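Local atomic coordinates of post-proline cleaving enzyme (Rickettsia typhi, PDB entry 4HVT), a protein that probably acts as a serine-type oligopeptidase that cleaves peptide bonds on the carboxyl side of proline residues. Residues G76-K80 against S402-E407; K128-V134 against L145-G151; E415-P421 against P494-R498; I462-Y468 against V510-I516. All coordinates share one frame. Where two conformers were deposited one is given. Residues are numbered along the deposited sequence.

Contact 1 of 4, residues G76-K80 against S402-E407; sequences GVIRK and SSYEEE
Tyr404, Glu407 and Lys80 bury the most surface where the first and last blades of the seven-bladed propeller meet. Residues 77-79 form an extended strand; 402-407 is a loop whose type I turn, Tyr404 to Glu407, is closed by Glu407 N to Tyr404 O at 3.0 Å. CA atoms approach to 5.6 Å at Val77-Ser402 and widen to 7.0 Å at Arg79-Glu407, so side chains do the bridging. Tyr404 (chi1 m, chi2 -87°) lays its ring along the strand: CE2 lies 3.4 Å from Val77 CG2, and OH accepts from Arg79 NH1 at 2.9 Å. A long, flat side chain with a polar tip suits both tasks. Glu407 (m, m) reaches back so that OE2 takes the backbone N of Lys80 at 2.8 Å, almost linearly. Lys80, in left-handed helical conformation (46/51) at the strand's end, extends along its aliphatic chain until NZ forms a salt bridge with Glu406 OE2 at 3.2 Å, its hydrogen bond weak; one water links NZ to Glu407 OE2, another to Glu406 OE1. At the other end a water joins Ile78 N to Ser402 OG. Blade closure in this family lacks the strand exchange of many propellers, and the chemistry agrees: between these segments the seam is held by side-chain and water-mediated bonds, with no direct backbone-to-backbone pairing.

Contact 2 of 4, residues K128-V134 against L145-G151; sequences KVAYRGV and LISMSFG
Arg132 N donates to Ser147 O at 2.8 Å, Ala130 N to Ser149 O at 2.9 Å, and Ser147 N to Gly133 O at 2.9 Å. Two longer bonds of 3.1 Å follow, Ser149 N to Ala130 O and Gly151 N to Lys128 O. The Arg132 side chain (m, m, m) folds back along its neighbours so that NH1 meets Ser149 OG at 2.9 Å; that hydroxyl (chi1 p) in turn donates to Gly151 O at 2.8 Å, a relay suited to a small serine. These strands, antiparallel with 146° between their directions and axes 4.5 Å apart, make a beta hairpin in the second propeller blade. Val129-Phe150 and Tyr131-Met148 are non-hydrogen-bonded pairs, Ala130-Ser149 a hydrogen-bonded one. A beta bulge then shifts the register by one before Val134-Ile146; Gly133 (110/176) occupies it because a CB there would jam against the preceding carbonyl. Apolar side chains share one face: Val129 CG1 touches Met148 SD at 3.6 Å, Val129 CG2 Phe150 CE1 at 4.1 Å, and Val134 CG1 Ile146 CD1 at 3.6 Å. Tyr131 on this face stacks on Phe86 of the first blade, while Phe150 and Met148 lean on Phe157 of the next strand.

Contact 3 of 4, residues E415-P421 against P494-R498; sequences ENSIVPP and PYFSR. With EDO (1,2-ethanediol), chain G.
The interface between propeller and hydrolase domain is crossed here: a turn joining two strands of the last blade, residues 415-421, holds the loop 494-498 that leads into helix 498-505. Asn416 shapes the turn as an Asx turn, its OD1 accepting from Ile418 N at 2.9 Å, while its ND2 bonds to Gln395 O. Ser417 and Phe496 are the closest backbone points, CA to CA 4.1 Å. Phe496 (chi1 t, chi2 -89°) buries far more surface than any other residue. Pro420 CA sits over one face, 3.7 Å from the ring centroid and 11° off its normal, a CH-pi contact; Pro420 CG packs on CZ of Phe496 at 3.7 Å and Pro421 CD on its CD1 at 4.0 Å. Proline's conformationally restricted ring and polarised C-H groups suit it to an aromatic face, and Phe442 adds an edge-to-face partner. Glu415 (p, t) directs OE1 to Phe496 N at 2.8 Å; its OE2 accepts from O2 of a bound ethanediol, probably from the crystallisation liquor, at 2.5 Å. Waters fill the gaps: one joins Glu415 OE1 to Phe496 O, another Ser417 N to Pro494 O, a third Ser417 O to Tyr495 O and Ser497 N. Ser497 is the helix N-cap. Asn501 ND2 also bonds to Ser417 O. Between the two segments, one direct hydrogen bond, three waters and a buried ring imply an apolar centre with hydrated surroundings.

Contact 4 of 4, residues I462-Y468 against V510-I516; sequences IPYFLVY and VSVLANI
Ile462, near the start of strand 461-469, rests CG2 4.3 Å from Ile516 CG2. Pro463 has no N-H to give, but its O accepts from Asn515 N at 2.9 Å; Asn515 centres an inverse gamma turn and sends ND2 to Glu521. Tyr464 (chi1 p) forms a non-hydrogen-bonded pair with Ala514, CA to CA only 4.3 Å, a closeness that the small alanine suits, and its CD2 meets Val512 CG1 at 3.8 Å. Phe465 pairs with Leu513 through two bonds, Phe465 N to Leu513 O at 2.8 Å and Leu513 N to Phe465 O at 2.9 Å; its CE2 edge lies 3.2 Å from Asn515 OD1. Leu466 (t, p), opposite Val512, presses CD1 on Val510 CG1 at 3.4 Å. Val467 N donates to Ser511 O and Ser511 N to Val467 O, both at 2.9 Å, and Tyr468 CB touches Val510 CG2 at 4.1 Å. The strands run antiparallel at 163°, axes 4.6 Å apart, with mostly branched and aromatic residues on both faces, Ser511 and Ala514 excepted. In the alpha/beta-hydrolase sheet they stand between strands 447-455 and 480-483; Tyr464 meets helix 536-551, whereas Phe465 and Val467 on the opposite face touch propeller loops.

Contacts 1 and 2 belong to the beta-propeller: contact 2 is a hairpin of the second blade, nested along the chain within the loop that contact 1 closes between first and last blades. Their centres lie 21 Å apart. Both precede contacts 3 and 4, whose segments alternate in sequence. Contact 3 ties the last blade to the hydrolase domain, and contact 4 pairs two neighbouring strands of that domain's mixed sheet; their centres are 13 Å apart and they touch, Pro494 and Ser417 packing on the sheet at Phe465 and Val467. Contacts 2 and 4, 34 Å apart between centres, lie on opposite sides of the chain's centre. Only contacts 3 and 4 touch: there propeller meets hydrolase sheet.

Contact 1 of 4, residues G76-K80 against S402-E407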
# COMPACT_ATOMS: atom_id res chain seq x y z
N GLY A 76 -10.59 4.00 13.41
CA GLY A 76 -10.67 2.68 14.05
C GLY A 76 -11.56 1.65 13.43
O GLY A 76 -12.05 1.83 12.35
N VAL A 77 -11.76 0.57 14.18
CA VAL A 77 -12.59 -0.58 13.79
C VAL A 77 -13.38 -1.03 15.05
O VAL A 77 -12.84 -1.09 16.17
CB VAL A 77 -11.73 -1.73 13.21
CG1 VAL A 77 -10.79 -2.27 14.20
CG2 VAL A 77 -12.60 -2.85 12.73
N ILE A 78 -14.66 -1.35 14.86
CA ILE A 78 -15.53 -1.83 15.91
C ILE A 78 -15.48 -3.36 16.03
O ILE A 78 -15.73 -4.08 15.05
CB ILE A 78 -16.98 -1.44 15.64
CG1 ILE A 78 -17.11 0.12 15.71
CG2 ILE A 78 -17.93 -2.15 16.62
CD1 ILE A 78 -18.44 0.72 15.26
N ARG A 79 -15.20 -3.81 17.24
CA ARG A 79 -15.41 -5.19 17.66
C ARG A 79 -16.02 -5.26 19.05
O ARG A 79 -15.51 -4.66 20.01
CB ARG A 79 -14.09 -5.99 17.63
CG ARG A 79 -13.47 -6.24 16.27
CD ARG A 79 -12.42 -7.34 16.32
NE ARG A 79 -11.31 -6.94 17.19
CZ ARG A 79 -10.37 -6.07 16.82
NH1 ARG A 79 -10.39 -5.49 15.63
NH2 ARG A 79 -9.40 -5.76 17.65
N LYS A 80 -17.14 -5.97 19.15
CA LYS A 80 -17.82 -6.31 20.40
C LYS A 80 -17.94 -5.11 21.35
O LYS A 80 -17.56 -5.16 22.50
CB LYS A 80 -17.17 -7.51 21.08
CG LYS A 80 -17.20 -8.76 20.19
CD LYS A 80 -16.67 -9.98 20.91
CE LYS A 80 -16.64 -11.22 20.00
NZ LYS A 80 -15.87 -11.00 18.76
N SER A 402 -14.28 0.05 7.60
CA SER A 402 -13.86 -1.15 8.33
C SER A 402 -15.13 -1.86 8.78
O SER A 402 -16.08 -1.22 9.23
CB SER A 402 -12.99 -0.81 9.54
OG SER A 402 -13.60 0.03 10.50
N SER A 403 -15.17 -3.18 8.63
CA SER A 403 -16.37 -3.94 9.03
C SER A 403 -16.03 -5.41 9.07
O SER A 403 -15.00 -5.83 8.51
CB SER A 403 -17.55 -3.72 8.10
OG SER A 403 -17.34 -4.37 6.83
N TYR A 404 -16.90 -6.13 9.73
CA TYR A 404 -16.83 -7.62 9.81
C TYR A 404 -18.21 -8.20 9.73
O TYR A 404 -19.19 -7.63 10.23
CB TYR A 404 -16.27 -8.08 11.15
CG TYR A 404 -14.93 -7.58 11.57
CD1 TYR A 404 -13.79 -8.22 11.20
CD2 TYR A 404 -14.85 -6.51 12.44
CE1 TYR A 404 -12.55 -7.78 11.64
CE2 TYR A 404 -13.63 -6.06 12.88
CZ TYR A 404 -12.49 -6.69 12.49
OH TYR A 404 -11.26 -6.24 12.93
N GLU A 405 -18.33 -9.35 9.11
CA GLU A 405 -19.64 -10.01 9.06
C GLU A 405 -20.14 -10.33 10.47
O GLU A 405 -21.32 -10.51 10.66
CB GLU A 405 -19.56 -11.28 8.18
CG GLU A 405 -20.91 -11.88 7.84
CD GLU A 405 -20.87 -12.93 6.75
OE1 GLU A 405 -19.81 -13.11 6.09
OE2 GLU A 405 -21.93 -13.59 6.60
N GLU A 406 -19.25 -10.44 11.44
CA GLU A 406 -19.68 -10.73 12.82
C GLU A 406 -20.47 -9.53 13.41
O GLU A 406 -21.29 -9.71 14.30
CB GLU A 406 -18.53 -11.07 13.73
CG GLU A 406 -19.06 -11.48 15.10
CD GLU A 406 -18.07 -12.20 15.97
OE1 GLU A 406 -17.03 -12.65 15.46
OE2 GLU A 406 -18.38 -12.31 17.17
N GLU A 407 -20.21 -8.33 12.92
CA GLU A 407 -20.73 -7.10 13.50
C GLU A 407 -21.84 -6.49 12.62
O GLU A 407 -21.69 -6.35 11.40
CB GLU A 407 -19.57 -6.08 13.64
CG GLU A 407 -18.50 -6.50 14.63
CD GLU A 407 -18.95 -6.46 16.08
OE1 GLU A 407 -19.92 -5.75 16.42
OE2 GLU A 407 -18.31 -7.15 16.88
O HOH W 1 -15.78 -0.92 12.29
O HOH W 2 -16.59 -9.18 16.51
O HOH W 3 -15.49 -13.48 17.40

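Contact 2 of 4, residues K128-V134 against L145-G151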
# COMPACT_ATOMS: atom_id res chain seq x y z
N LYS A 128 13.61 -1.23 17.70
CA LYS A 128 12.30 -0.71 17.33
C LYS A 128 11.43 -1.96 17.04
O LYS A 128 11.82 -2.74 16.19
CB LYS A 128 12.35 0.13 16.04
CG LYS A 128 12.88 1.58 16.05
CD LYS A 128 12.14 2.37 14.95
CE LYS A 128 12.90 3.47 14.21
NZ LYS A 128 13.93 4.19 15.01
N VAL A 129 10.33 -2.15 17.75
CA VAL A 129 9.34 -3.21 17.46
C VAL A 129 8.10 -2.50 16.92
O VAL A 129 7.50 -1.74 17.61
CB VAL A 129 8.96 -4.00 18.74
CG1 VAL A 129 7.90 -5.04 18.42
CG2 VAL A 129 10.17 -4.70 19.33
N ALA A 130 7.81 -2.71 15.64
CA ALA A 130 6.71 -2.10 14.94
C ALA A 130 5.47 -2.98 14.96
O ALA A 130 5.54 -4.18 14.74
CB ALA A 130 7.11 -1.82 13.50
N TYR A 131 4.31 -2.37 15.24
CA TYR A 131 3.01 -3.03 15.13
C TYR A 131 2.63 -3.24 13.70
O TYR A 131 2.68 -2.31 12.87
CB TYR A 131 1.97 -2.11 15.75
CG TYR A 131 0.52 -2.47 15.54
CD1 TYR A 131 -0.06 -3.52 16.21
CD2 TYR A 131 -0.27 -1.74 14.65
CE1 TYR A 131 -1.40 -3.84 16.03
CE2 TYR A 131 -1.62 -2.03 14.50
CZ TYR A 131 -2.17 -3.07 15.18
OH TYR A 131 -3.50 -3.35 15.00
N ARG A 132 2.24 -4.47 13.37
CA ARG A 132 1.91 -4.83 12.00
C ARG A 132 0.52 -5.53 11.87
O ARG A 132 0.25 -6.13 10.84
CB ARG A 132 3.01 -5.72 11.34
CG ARG A 132 4.44 -5.21 11.43
CD ARG A 132 4.73 -3.92 10.64
NE ARG A 132 4.47 -4.08 9.23
CZ ARG A 132 5.42 -4.33 8.33
NH1 ARG A 132 6.67 -4.47 8.69
NH2 ARG A 132 5.09 -4.43 7.04
N GLY A 133 -0.35 -5.33 12.86
CA GLY A 133 -1.75 -5.78 12.79
C GLY A 133 -2.02 -6.94 13.74
O GLY A 133 -1.11 -7.41 14.40
N VAL A 134 -3.28 -7.35 13.80
CA VAL A 134 -3.71 -8.36 14.78
C VAL A 134 -4.68 -9.31 14.12
O VAL A 134 -5.32 -8.97 13.10
CB VAL A 134 -4.41 -7.79 16.05
CG1 VAL A 134 -3.60 -6.75 16.76
CG2 VAL A 134 -5.81 -7.25 15.73
N LEU A 145 -3.36 -12.80 17.95
CA LEU A 145 -1.97 -12.94 17.49
C LEU A 145 -1.54 -11.56 17.04
O LEU A 145 -2.16 -10.99 16.15
CB LEU A 145 -1.89 -13.94 16.33
CG LEU A 145 -2.35 -15.31 16.78
CD1 LEU A 145 -2.70 -16.16 15.56
CD2 LEU A 145 -1.36 -16.03 17.69
N ILE A 146 -0.53 -11.00 17.68
CA ILE A 146 -0.06 -9.66 17.36
C ILE A 146 1.11 -9.77 16.41
O ILE A 146 2.14 -10.27 16.81
CB ILE A 146 0.38 -8.85 18.62
CG1 ILE A 146 -0.62 -8.97 19.78
CG2 ILE A 146 0.69 -7.42 18.25
CD1 ILE A 146 -1.97 -8.39 19.51
N SER A 147 0.95 -9.28 15.17
CA SER A 147 2.03 -9.21 14.19
C SER A 147 2.94 -8.03 14.43
O SER A 147 2.48 -6.92 14.75
CB SER A 147 1.49 -9.15 12.78
OG SER A 147 0.86 -10.38 12.43
N MET A 148 4.23 -8.27 14.27
CA MET A 148 5.29 -7.32 14.60
C MET A 148 6.48 -7.50 13.67
O MET A 148 6.72 -8.59 13.13
CB MET A 148 5.78 -7.50 16.05
CG MET A 148 4.73 -7.16 17.08
SD MET A 148 5.34 -7.57 18.74
CE MET A 148 5.18 -9.27 18.81
N SER A 149 7.24 -6.43 13.49
CA SER A 149 8.51 -6.52 12.77
C SER A 149 9.55 -5.69 13.50
O SER A 149 9.23 -4.79 14.29
CB SER A 149 8.33 -5.99 11.35
OG SER A 149 7.93 -4.61 11.35
N PHE A 150 10.82 -5.98 13.24
CA PHE A 150 11.87 -5.09 13.72
C PHE A 150 12.03 -3.98 12.68
O PHE A 150 12.36 -4.23 11.50
CB PHE A 150 13.17 -5.85 13.96
CG PHE A 150 13.06 -6.87 15.05
CD1 PHE A 150 12.64 -6.51 16.32
CD2 PHE A 150 13.34 -8.22 14.80
CE1 PHE A 150 12.50 -7.45 17.34
CE2 PHE A 150 13.23 -9.17 15.82
CZ PHE A 150 12.80 -8.78 17.08
N GLY A 151 11.75 -2.75 13.10
CA GLY A 151 11.72 -1.62 12.15
C GLY A 151 10.81 -1.88 10.97
O GLY A 151 9.76 -2.55 11.10

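Contact 3 of 4, residues E415-P421 against P494-R498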
# COMPACT_ATOMS: atom_id res chain seq x y z
N GLU A 415 -14.37 11.45 2.34
CA GLU A 415 -13.47 12.60 2.25
C GLU A 415 -13.34 13.01 0.79
O GLU A 415 -13.85 12.32 -0.13
CB GLU A 415 -12.07 12.24 2.75
CG GLU A 415 -11.30 11.27 1.83
CD GLU A 415 -10.18 10.62 2.58
OE1 GLU A 415 -9.01 11.05 2.46
OE2 GLU A 415 -10.45 9.67 3.36
N ASN A 416 -12.63 14.14 0.57
CA ASN A 416 -12.12 14.43 -0.75
C ASN A 416 -10.80 15.16 -0.58
O ASN A 416 -10.30 15.32 0.50
CB ASN A 416 -13.16 15.14 -1.67
CG ASN A 416 -13.36 16.62 -1.36
OD1 ASN A 416 -12.46 17.25 -0.83
ND2 ASN A 416 -14.53 17.19 -1.74
N SER A 417 -10.14 15.49 -1.66
CA SER A 417 -8.77 15.97 -1.54
C SER A 417 -8.65 17.23 -0.68
O SER A 417 -7.58 17.48 -0.14
CB SER A 417 -8.19 16.20 -2.93
OG SER A 417 -6.81 16.54 -2.89
N ILE A 418 -9.72 18.02 -0.57
CA ILE A 418 -9.66 19.30 0.16
C ILE A 418 -10.63 19.38 1.36
O ILE A 418 -10.64 20.38 2.07
CB ILE A 418 -9.84 20.55 -0.75
CG1 ILE A 418 -11.19 20.55 -1.46
CG2 ILE A 418 -8.68 20.69 -1.74
CD1 ILE A 418 -11.55 21.83 -2.21
N VAL A 419 -11.39 18.33 1.60
CA VAL A 419 -12.33 18.28 2.71
C VAL A 419 -11.90 17.15 3.66
O VAL A 419 -11.85 16.01 3.22
CB VAL A 419 -13.80 18.08 2.23
CG1 VAL A 419 -14.70 18.05 3.46
CG2 VAL A 419 -14.22 19.19 1.26
N PRO A 420 -11.59 17.45 4.94
CA PRO A 420 -11.09 16.40 5.80
C PRO A 420 -12.11 15.25 5.95
O PRO A 420 -13.32 15.48 5.86
CB PRO A 420 -10.87 17.09 7.16
CG PRO A 420 -10.65 18.51 6.81
CD PRO A 420 -11.49 18.77 5.60
N PRO A 421 -11.60 14.05 6.21
CA PRO A 421 -12.48 12.90 6.36
C PRO A 421 -13.42 13.06 7.52
O PRO A 421 -13.05 13.63 8.59
CB PRO A 421 -11.53 11.72 6.60
CG PRO A 421 -10.21 12.21 6.03
CD PRO A 421 -10.18 13.69 6.31
N PRO A 494 -7.45 10.29 -5.24
CA PRO A 494 -7.16 11.62 -4.62
C PRO A 494 -7.69 11.80 -3.15
O PRO A 494 -8.66 12.51 -2.91
CB PRO A 494 -7.84 12.60 -5.57
CG PRO A 494 -8.92 11.85 -6.19
CD PRO A 494 -8.38 10.43 -6.35
N TYR A 495 -7.02 11.15 -2.20
CA TYR A 495 -7.39 11.30 -0.79
C TYR A 495 -6.92 12.60 -0.17
O TYR A 495 -6.09 13.35 -0.74
CB TYR A 495 -6.88 10.12 0.04
CG TYR A 495 -5.38 10.10 0.15
CD1 TYR A 495 -4.60 9.46 -0.81
CD2 TYR A 495 -4.76 10.74 1.19
CE1 TYR A 495 -3.22 9.48 -0.70
CE2 TYR A 495 -3.39 10.77 1.32
CZ TYR A 495 -2.63 10.11 0.38
OH TYR A 495 -1.27 10.15 0.48
N PHE A 496 -7.50 12.92 0.98
CA PHE A 496 -7.15 14.12 1.72
C PHE A 496 -5.80 13.92 2.35
O PHE A 496 -5.61 12.97 3.12
CB PHE A 496 -8.20 14.39 2.85
CG PHE A 496 -7.97 15.69 3.57
CD1 PHE A 496 -7.15 15.76 4.70
CD2 PHE A 496 -8.53 16.85 3.09
CE1 PHE A 496 -6.94 16.94 5.37
CE2 PHE A 496 -8.33 18.04 3.76
CZ PHE A 496 -7.52 18.09 4.88
N SER A 497 -4.83 14.76 1.99
CA SER A 497 -3.53 14.78 2.66
C SER A 497 -3.35 16.03 3.47
O SER A 497 -3.16 17.12 2.92
CB SER A 497 -2.40 14.69 1.63
OG SER A 497 -1.13 14.82 2.30
N ARG A 498 -3.35 15.87 4.78
CA ARG A 498 -3.15 16.97 5.66
C ARG A 498 -1.78 17.62 5.44
O ARG A 498 -1.66 18.84 5.41
CB ARG A 498 -3.31 16.50 7.10
CG ARG A 498 -3.51 17.63 8.02
CD ARG A 498 -3.94 17.15 9.39
NE ARG A 498 -3.68 18.27 10.25
CZ ARG A 498 -3.52 18.20 11.56
NH1 ARG A 498 -3.67 17.05 12.18
NH2 ARG A 498 -3.27 19.32 12.22
C1 EDO G . -8.70 7.34 6.86
O1 EDO G . -7.95 6.30 6.24
C2 EDO G . -8.97 8.49 5.90
O2 EDO G . -8.94 8.02 4.56
O HOH W 4 -6.96 10.89 4.43
O HOH W 5 -11.05 13.88 -3.96
O HOH W 6 -5.07 16.14 -0.58

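Contact 4 of 4, residues I462-Y468 against V510-I516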
# COMPACT_ATOMS: atom_id res chain seq x y z
N ILE A 462 -6.20 11.27 -19.98
CA ILE A 462 -5.57 10.88 -18.74
C ILE A 462 -6.11 11.82 -17.68
O ILE A 462 -5.90 13.02 -17.76
CB ILE A 462 -4.01 11.09 -18.82
CG1 ILE A 462 -3.42 10.37 -20.06
CG2 ILE A 462 -3.31 10.64 -17.55
CD1 ILE A 462 -3.74 8.90 -20.21
N PRO A 463 -6.79 11.27 -16.67
CA PRO A 463 -7.29 12.11 -15.60
C PRO A 463 -6.16 12.67 -14.77
O PRO A 463 -5.12 12.03 -14.58
CB PRO A 463 -8.07 11.15 -14.71
CG PRO A 463 -8.32 9.94 -15.52
CD PRO A 463 -7.15 9.86 -16.48
N TYR A 464 -6.38 13.87 -14.26
CA TYR A 464 -5.58 14.37 -13.19
C TYR A 464 -6.39 15.29 -12.27
O TYR A 464 -7.39 15.88 -12.69
CB TYR A 464 -4.30 15.07 -13.68
CG TYR A 464 -4.44 16.35 -14.48
CD1 TYR A 464 -4.63 16.32 -15.87
CD2 TYR A 464 -4.31 17.57 -13.88
CE1 TYR A 464 -4.70 17.48 -16.65
CE2 TYR A 464 -4.36 18.73 -14.63
CZ TYR A 464 -4.55 18.69 -16.02
OH TYR A 464 -4.65 19.92 -16.70
N PHE A 465 -5.94 15.36 -11.04
CA PHE A 465 -6.51 16.14 -9.96
C PHE A 465 -5.60 17.31 -9.59
O PHE A 465 -4.39 17.14 -9.29
CB PHE A 465 -6.82 15.26 -8.77
CG PHE A 465 -7.91 14.29 -9.07
CD1 PHE A 465 -9.23 14.62 -8.87
CD2 PHE A 465 -7.61 13.06 -9.61
CE1 PHE A 465 -10.26 13.71 -9.18
CE2 PHE A 465 -8.58 12.17 -9.96
CZ PHE A 465 -9.93 12.45 -9.70
N LEU A 466 -6.19 18.50 -9.66
CA LEU A 466 -5.48 19.72 -9.46
C LEU A 466 -6.06 20.42 -8.21
O LEU A 466 -7.28 20.62 -8.14
CB LEU A 466 -5.71 20.60 -10.68
CG LEU A 466 -5.22 22.03 -10.58
CD1 LEU A 466 -3.70 22.17 -10.47
CD2 LEU A 466 -5.73 22.81 -11.79
N VAL A 467 -5.21 20.75 -7.23
CA VAL A 467 -5.62 21.43 -6.00
C VAL A 467 -4.76 22.69 -5.82
O VAL A 467 -3.52 22.65 -5.95
CB VAL A 467 -5.43 20.55 -4.75
CG1 VAL A 467 -5.71 21.31 -3.45
CG2 VAL A 467 -6.37 19.37 -4.84
N TYR A 468 -5.42 23.82 -5.55
CA TYR A 468 -4.70 25.07 -5.38
C TYR A 468 -5.45 25.98 -4.42
O TYR A 468 -6.62 25.75 -4.05
CB TYR A 468 -4.43 25.81 -6.73
CG TYR A 468 -5.64 26.16 -7.55
CD1 TYR A 468 -6.15 25.29 -8.52
CD2 TYR A 468 -6.27 27.39 -7.38
CE1 TYR A 468 -7.26 25.66 -9.29
CE2 TYR A 468 -7.36 27.74 -8.14
CZ TYR A 468 -7.84 26.87 -9.11
OH TYR A 468 -8.97 27.26 -9.80
N VAL A 510 0.88 24.38 -5.59
CA VAL A 510 -0.17 23.69 -6.30
C VAL A 510 0.16 22.23 -6.17
O VAL A 510 1.33 21.87 -6.27
CB VAL A 510 -0.13 24.12 -7.79
CG1 VAL A 510 -1.11 23.32 -8.61
CG2 VAL A 510 -0.49 25.60 -7.92
N SER A 511 -0.88 21.40 -6.00
CA SER A 511 -0.73 19.94 -5.93
C SER A 511 -1.39 19.27 -7.13
O SER A 511 -2.52 19.61 -7.49
CB SER A 511 -1.37 19.40 -4.64
OG SER A 511 -0.58 19.71 -3.50
N VAL A 512 -0.72 18.26 -7.72
CA VAL A 512 -1.30 17.57 -8.84
C VAL A 512 -1.07 16.09 -8.72
O VAL A 512 0.02 15.67 -8.36
CB VAL A 512 -0.76 18.05 -10.20
CG1 VAL A 512 -1.50 17.43 -11.37
CG2 VAL A 512 -0.86 19.56 -10.29
N LEU A 513 -2.13 15.33 -9.00
CA LEU A 513 -2.06 13.87 -9.04
C LEU A 513 -2.53 13.40 -10.40
O LEU A 513 -3.66 13.68 -10.77
CB LEU A 513 -3.02 13.27 -7.98
CG LEU A 513 -3.11 11.74 -7.86
CD1 LEU A 513 -1.84 11.23 -7.27
CD2 LEU A 513 -4.29 11.42 -6.96
N ALA A 514 -1.69 12.64 -11.08
CA ALA A 514 -1.97 12.13 -12.43
C ALA A 514 -2.27 10.62 -12.47
O ALA A 514 -1.48 9.81 -12.05
CB ALA A 514 -0.82 12.46 -13.36
N ASN A 515 -3.43 10.27 -12.99
CA ASN A 515 -3.89 8.90 -13.04
C ASN A 515 -3.44 8.21 -14.31
O ASN A 515 -4.20 7.78 -15.20
CB ASN A 515 -5.42 8.90 -12.86
CG ASN A 515 -5.81 9.51 -11.53
OD1 ASN A 515 -6.28 10.63 -11.49
ND2 ASN A 515 -5.62 8.77 -10.44
N ILE A 516 -2.14 8.09 -14.40
CA ILE A 516 -1.53 7.56 -15.60
C ILE A 516 -1.72 6.06 -15.82
O ILE A 516 -2.02 5.28 -14.89
CB ILE A 516 -0.01 7.87 -15.61
CG1 ILE A 516 0.78 7.02 -14.58
CG2 ILE A 516 0.19 9.39 -15.48
CD1 ILE A 516 2.27 7.42 -14.43